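Local coordinates for protein glycosyl transferase (Staphylococcus aureus, PDB 5TZJ) that is a family 2 glycosyltransferase that holds uridine-diphosphate-N-acetylglucosamine in a pocket beside its central beta sheet, at residues 1-9 with 23-34. Residues are numbered along the deposited sequence; the frame is centred on the assembly and turned at random.
With UD1 (uridine-diphosphate-N-acetylglucosamine), chain C.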
loop_
_atom_site.group_PDB
_atom_site.type_symbol
_atom_site.label_atom_id
_atom_site.label_comp_id
_atom_site.label_asym_id
_atom_site.label_seq_id
_atom_site.Cartn_x
_atom_site.Cartn_y
_atom_site.Cartn_z
ATOM N N MET A 1 16.186 -11.286 -19.491
ATOM C CA MET A 1 15.492 -11.952 -18.393
ATOM C C MET A 1 14.134 -11.304 -18.133
ATOM O O MET A 1 14.036 -10.081 -18.046
ATOM C CB MET A 1 16.332 -11.909 -17.134
ATOM C CG MET A 1 16.052 -13.081 -16.242
ATOM S SD MET A 1 17.371 -13.365 -15.064
ATOM C CE MET A 1 18.832 -12.862 -15.986
ATOM N N LYS A 2 13.097 -12.137 -18.008
ATOM C CA LYS A 2 11.738 -11.615 -17.919
ATOM C C LYS A 2 11.478 -10.984 -16.559
ATOM O O LYS A 2 11.030 -9.834 -16.474
ATOM C CB LYS A 2 10.720 -12.715 -18.191
ATOM C CG LYS A 2 9.289 -12.153 -18.434
ATOM C CD LYS A 2 9.240 -11.214 -19.624
ATOM C CE LYS A 2 7.964 -11.451 -20.435
ATOM N NZ LYS A 2 7.918 -10.634 -21.676
ATOM N N PHE A 3 11.766 -11.707 -15.479
ATOM C CA PHE A 3 11.357 -11.258 -14.150
ATOM C C PHE A 3 12.539 -11.174 -13.199
ATOM O O PHE A 3 13.513 -11.940 -13.291
ATOM C CB PHE A 3 10.303 -12.201 -13.546
ATOM C CG PHE A 3 9.005 -12.258 -14.325
ATOM C CD1 PHE A 3 8.040 -11.242 -14.183
ATOM C CD2 PHE A 3 8.730 -13.334 -15.169
ATOM C CE1 PHE A 3 6.834 -11.297 -14.893
ATOM C CE2 PHE A 3 7.530 -13.410 -15.879
ATOM C CZ PHE A 3 6.585 -12.401 -15.758
ATOM N N SER A 4 12.442 -10.264 -12.240
ATOM C CA SER A 4 13.287 -10.334 -11.072
ATOM C C SER A 4 12.342 -10.434 -9.892
ATOM O O SER A 4 11.514 -9.535 -9.686
ATOM C CB SER A 4 14.207 -9.117 -10.949
ATOM O OG SER A 4 15.022 -8.949 -12.088
ATOM N N VAL A 5 12.419 -11.543 -9.161
ATOM C CA VAL A 5 11.614 -11.715 -7.953
ATOM C C VAL A 5 12.399 -11.150 -6.774
ATOM O O VAL A 5 13.480 -11.659 -6.438
ATOM C CB VAL A 5 11.284 -13.193 -7.732
ATOM C CG1 VAL A 5 10.411 -13.335 -6.489
ATOM C CG2 VAL A 5 10.617 -13.749 -8.999
ATOM N N ILE A 6 11.875 -10.108 -6.136
ATOM C CA ILE A 6 12.638 -9.401 -5.103
ATOM C C ILE A 6 12.082 -9.777 -3.731
ATOM O O ILE A 6 10.893 -9.574 -3.455
ATOM C CB ILE A 6 12.617 -7.883 -5.346
ATOM C CG1 ILE A 6 13.518 -7.553 -6.554
ATOM C CG2 ILE A 6 12.998 -7.108 -4.051
ATOM C CD1 ILE A 6 13.437 -6.125 -7.046
ATOM N N VAL A 7 12.957 -10.272 -2.856
ATOM C CA VAL A 7 12.608 -10.831 -1.552
ATOM C C VAL A 7 13.460 -10.161 -0.490
ATOM O O VAL A 7 14.656 -10.461 -0.385
ATOM C CB VAL A 7 12.855 -12.353 -1.506
ATOM C CG1 VAL A 7 12.444 -12.918 -0.124
ATOM C CG2 VAL A 7 12.120 -13.044 -2.654
ATOM N N PRO A 8 12.914 -9.249 0.305
ATOM C CA PRO A 8 13.663 -8.780 1.483
ATOM C C PRO A 8 13.510 -9.809 2.592
ATOM O O PRO A 8 12.408 -10.298 2.835
ATOM C CB PRO A 8 12.978 -7.453 1.849
ATOM C CG PRO A 8 11.426 -7.674 1.370
ATOM C CD PRO A 8 11.584 -8.666 0.156
ATOM N N THR A 9 14.604 -10.154 3.284
ATOM C CA THR A 9 14.488 -11.112 4.387
ATOM C C THR A 9 14.981 -10.513 5.706
ATOM O O THR A 9 15.882 -9.658 5.721
ATOM C CB THR A 9 15.278 -12.411 4.105
ATOM O OG1 THR A 9 16.676 -12.108 3.988
ATOM C CG2 THR A 9 14.798 -13.067 2.797
ATOM N N LEU A 23 9.154 -20.656 -5.776
ATOM C CA LEU A 23 9.968 -20.147 -6.882
ATOM C C LEU A 23 10.620 -21.285 -7.680
ATOM O O LEU A 23 10.664 -21.244 -8.920
ATOM C CB LEU A 23 11.012 -19.171 -6.329
ATOM C CG LEU A 23 10.367 -17.962 -5.603
ATOM C CD1 LEU A 23 11.370 -16.877 -5.214
ATOM C CD2 LEU A 23 9.328 -17.358 -6.503
ATOM N N ALA A 24 11.126 -22.317 -7.000
ATOM C CA ALA A 24 11.752 -23.408 -7.747
ATOM C C ALA A 24 10.727 -24.285 -8.467
ATOM O O ALA A 24 11.080 -24.946 -9.452
ATOM C CB ALA A 24 12.631 -24.252 -6.813
ATOM N N LYS A 25 9.477 -24.316 -8.001
ATOM C CA LYS A 25 8.398 -25.052 -8.655
ATOM C C LYS A 25 7.685 -24.254 -9.748
ATOM O O LYS A 25 6.699 -24.752 -10.295
ATOM C CB LYS A 25 7.348 -25.510 -7.626
ATOM C CG LYS A 25 7.843 -26.456 -6.538
ATOM C CD LYS A 25 7.515 -27.906 -6.819
ATOM C CE LYS A 25 8.318 -28.848 -5.904
ATOM N NZ LYS A 25 8.347 -28.316 -4.506
ATOM N N GLN A 26 8.125 -23.027 -10.062
ATOM C CA GLN A 26 7.536 -22.299 -11.184
ATOM C C GLN A 26 7.615 -23.136 -12.456
ATOM O O GLN A 26 8.687 -23.655 -12.816
ATOM C CB GLN A 26 8.234 -20.960 -11.404
ATOM C CG GLN A 26 7.942 -19.908 -10.311
ATOM C CD GLN A 26 6.456 -19.593 -10.197
ATOM O OE1 GLN A 26 5.867 -19.001 -11.099
ATOM N NE2 GLN A 26 5.850 -19.978 -9.079
ATOM N N ASP A 27 6.467 -23.283 -13.125
ATOM C CA ASP A 27 6.445 -23.908 -14.449
ATOM C C ASP A 27 6.659 -22.808 -15.487
ATOM O O ASP A 27 5.805 -22.447 -16.295
ATOM C CB ASP A 27 5.179 -24.746 -14.658
ATOM C CG ASP A 27 3.908 -23.933 -14.814
ATOM O OD1 ASP A 27 2.951 -24.496 -15.414
ATOM O OD2 ASP A 27 3.848 -22.767 -14.352
ATOM N N PHE A 28 7.873 -22.283 -15.430
ATOM C CA PHE A 28 8.409 -21.151 -16.153
ATOM C C PHE A 28 9.907 -21.389 -16.163
ATOM O O PHE A 28 10.435 -21.897 -15.159
ATOM C CB PHE A 28 8.068 -19.830 -15.445
ATOM C CG PHE A 28 8.375 -18.621 -16.263
ATOM C CD1 PHE A 28 7.591 -18.306 -17.362
ATOM C CD2 PHE A 28 9.467 -17.809 -15.956
ATOM C CE1 PHE A 28 7.874 -17.198 -18.139
ATOM C CE2 PHE A 28 9.760 -16.697 -16.728
ATOM C CZ PHE A 28 8.960 -16.395 -17.830
ATOM N N PRO A 29 10.622 -21.056 -17.242
ATOM C CA PRO A 29 12.065 -21.357 -17.290
ATOM C C PRO A 29 12.858 -20.583 -16.241
ATOM O O PRO A 29 12.684 -19.369 -16.074
ATOM C CB PRO A 29 12.468 -20.953 -18.719
ATOM C CG PRO A 29 11.185 -20.835 -19.493
ATOM C CD PRO A 29 10.168 -20.390 -18.473
ATOM N N LYS A 30 13.732 -21.308 -15.521
ATOM C CA LYS A 30 14.586 -20.720 -14.490
ATOM C C LYS A 30 15.633 -19.787 -15.083
ATOM O O LYS A 30 16.112 -18.879 -14.391
ATOM C CB LYS A 30 15.293 -21.815 -13.674
ATOM C CG LYS A 30 14.508 -22.321 -12.469
ATOM C CD LYS A 30 13.140 -22.854 -12.915
ATOM C CE LYS A 30 12.447 -23.606 -11.811
ATOM N NZ LYS A 30 13.337 -24.690 -11.303
ATOM N N THR A 31 15.995 -20.012 -16.341
ATOM C CA THR A 31 16.823 -19.107 -17.119
ATOM C C THR A 31 16.167 -17.761 -17.382
ATOM O O THR A 31 16.858 -16.819 -17.777
ATOM C CB THR A 31 17.131 -19.766 -18.468
ATOM O OG1 THR A 31 17.715 -18.806 -19.351
ATOM C CG2 THR A 31 15.850 -20.263 -19.087
ATOM N N GLU A 32 14.847 -17.659 -17.238
ATOM C CA GLU A 32 14.142 -16.436 -17.595
ATOM C C GLU A 32 13.760 -15.593 -16.386
ATOM O O GLU A 32 13.094 -14.559 -16.550
ATOM C CB GLU A 32 12.897 -16.767 -18.421
ATOM C CG GLU A 32 13.235 -17.018 -19.890
ATOM C CD GLU A 32 13.969 -15.826 -20.498
ATOM O OE1 GLU A 32 15.120 -16.005 -20.936
ATOM O OE2 GLU A 32 13.401 -14.697 -20.503
ATOM N N PHE A 33 14.126 -16.011 -15.182
ATOM C CA PHE A 33 13.909 -15.131 -14.042
ATOM C C PHE A 33 15.076 -15.297 -13.083
ATOM O O PHE A 33 15.916 -16.200 -13.222
ATOM C CB PHE A 33 12.542 -15.364 -13.354
ATOM C CG PHE A 33 12.405 -16.670 -12.597
ATOM C CD1 PHE A 33 12.067 -17.836 -13.257
ATOM C CD2 PHE A 33 12.565 -16.727 -11.226
ATOM C CE1 PHE A 33 11.914 -19.029 -12.562
ATOM C CE2 PHE A 33 12.402 -17.920 -10.527
ATOM C CZ PHE A 33 12.068 -19.067 -11.202
ATOM N N GLU A 34 15.165 -14.349 -12.162
ATOM C CA GLU A 34 16.180 -14.340 -11.135
ATOM C C GLU A 34 15.478 -14.031 -9.825
ATOM O O GLU A 34 14.391 -13.439 -9.828
ATOM C CB GLU A 34 17.260 -13.288 -11.415
ATOM C CG GLU A 34 16.805 -11.833 -11.219
ATOM C CD GLU A 34 17.916 -10.846 -11.525
ATOM O OE1 GLU A 34 19.058 -11.298 -11.755
ATOM O OE2 GLU A 34 17.665 -9.624 -11.552
HETATM C "C1'" UD1 C . 2.682 -6.088 4.883
HETATM C "C2'" UD1 C . 2.869 -5.937 3.379
HETATM C "C3'" UD1 C . 4.336 -5.796 3.145
HETATM C "C4'" UD1 C . 4.712 -4.445 3.644
HETATM C "C5'" UD1 C . 4.624 -4.478 5.171
HETATM C "C6'" UD1 C . 4.957 -3.134 5.751
HETATM C "C7'" UD1 C . 0.927 -7.033 2.226
HETATM C "C8'" UD1 C . 0.097 -5.803 2.545
HETATM N "N2'" UD1 C . 2.300 -7.108 2.656
HETATM O "O1'" UD1 C . 3.282 -7.282 5.230
HETATM O "O3'" UD1 C . 4.700 -6.016 1.752
HETATM O "O4'" UD1 C . 6.016 -4.115 3.209
HETATM O "O5'" UD1 C . 3.255 -4.881 5.597
HETATM O "O6'" UD1 C . 4.319 -2.125 5.005
HETATM O "O7'" UD1 C . 0.462 -7.949 1.648
HETATM N N1 UD1 C . 11.665 -7.156 6.440
HETATM C C2 UD1 C . 13.019 -6.581 6.197
HETATM N N3 UD1 C . 13.701 -5.767 7.251
HETATM C C4 UD1 C . 13.008 -5.537 8.515
HETATM C C5 UD1 C . 11.635 -6.095 8.745
HETATM C C6 UD1 C . 10.973 -6.901 7.692
HETATM O O2 UD1 C . 13.554 -6.779 5.173
HETATM O O4 UD1 C . 13.549 -4.893 9.354
HETATM C C1B UD1 C . 11.023 -7.884 5.376
HETATM C C2B UD1 C . 10.305 -9.269 5.836
HETATM O "O2'" UD1 C . 11.329 -10.339 5.911
HETATM C C3B UD1 C . 9.358 -9.464 4.919
HETATM C C4B UD1 C . 8.932 -8.059 4.445
HETATM O O4B UD1 C . 10.050 -7.106 4.906
HETATM O O3B UD1 C . 9.904 -10.152 3.694
HETATM C C5B UD1 C . 7.710 -7.583 5.006
HETATM O O5B UD1 C . 7.813 -7.551 6.403
HETATM P PA UD1 C . 6.608 -8.303 7.243
HETATM O O1A UD1 C . 7.000 -8.454 8.690
HETATM O O2A UD1 C . 6.294 -9.644 6.604
HETATM O O3A UD1 C . 5.306 -7.280 7.047
HETATM P PB UD1 C . 3.725 -7.679 6.773
HETATM O O1B UD1 C . 3.420 -9.148 6.966
HETATM O O2B UD1 C . 3.045 -6.873 7.870
HETATM O O HOH W 1 17.283 -14.217 -20.209
#
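The first beta-alpha-beta unit of the family 2 glycosyltransferase domain closes here, where strand 3-9 takes up the start of strand 33-39 as a parallel neighbour after the crossover through helix 16-24. Phe3 pairs with Phe33 and Ser4 with Glu34. Glu34 grips the strand through both its backbone N and its O: its N donates to Phe3 O (3.1 Å), while its O receives Val5 N at 2.8 Å in a nearly straight bond, 170° at the hydrogen. Just ahead of the pairing, Glu32 O accepts Lys2 N at 2.8 Å and, weakly, Phe3 N.

On the face of the sheet that carries Phe3, Val5 and Phe33, Phe3 turns the edge of its ring to the face of Phe28 in an offset edge-to-face pair, the centroids 5.6 Å apart and the planes at 66°. Leu101 and Ala105 of helix 100-111 pack against this aromatic group. Farther along the strand, Val5 CG1 meets Leu23 CD1 at 3.9 Å, tying the last turn of helix 16-24 to the sheet, and Val5 CG2 lies beside the Phe33 ring.

Strand 3-9 runs on to the ligand, where Pro8 O accepts a hydrogen bond from O3B of uridine-diphosphate-N-acetylglucosamine (2.7 Å). At the other end, the Met1 side chain crosses Glu34 at about a right angle, its SD 3.7 Å from Glu34 CB. The Glu34 carboxylate, salt-bridged through OE1 to Lys60, also takes Glu83 N on OE2; Ser4 OG, itself hydrogen-bonded to Gly84 N as well, reaches that same OE2 on its anti side at 2.8 Å, 23° out of the carboxylate plane.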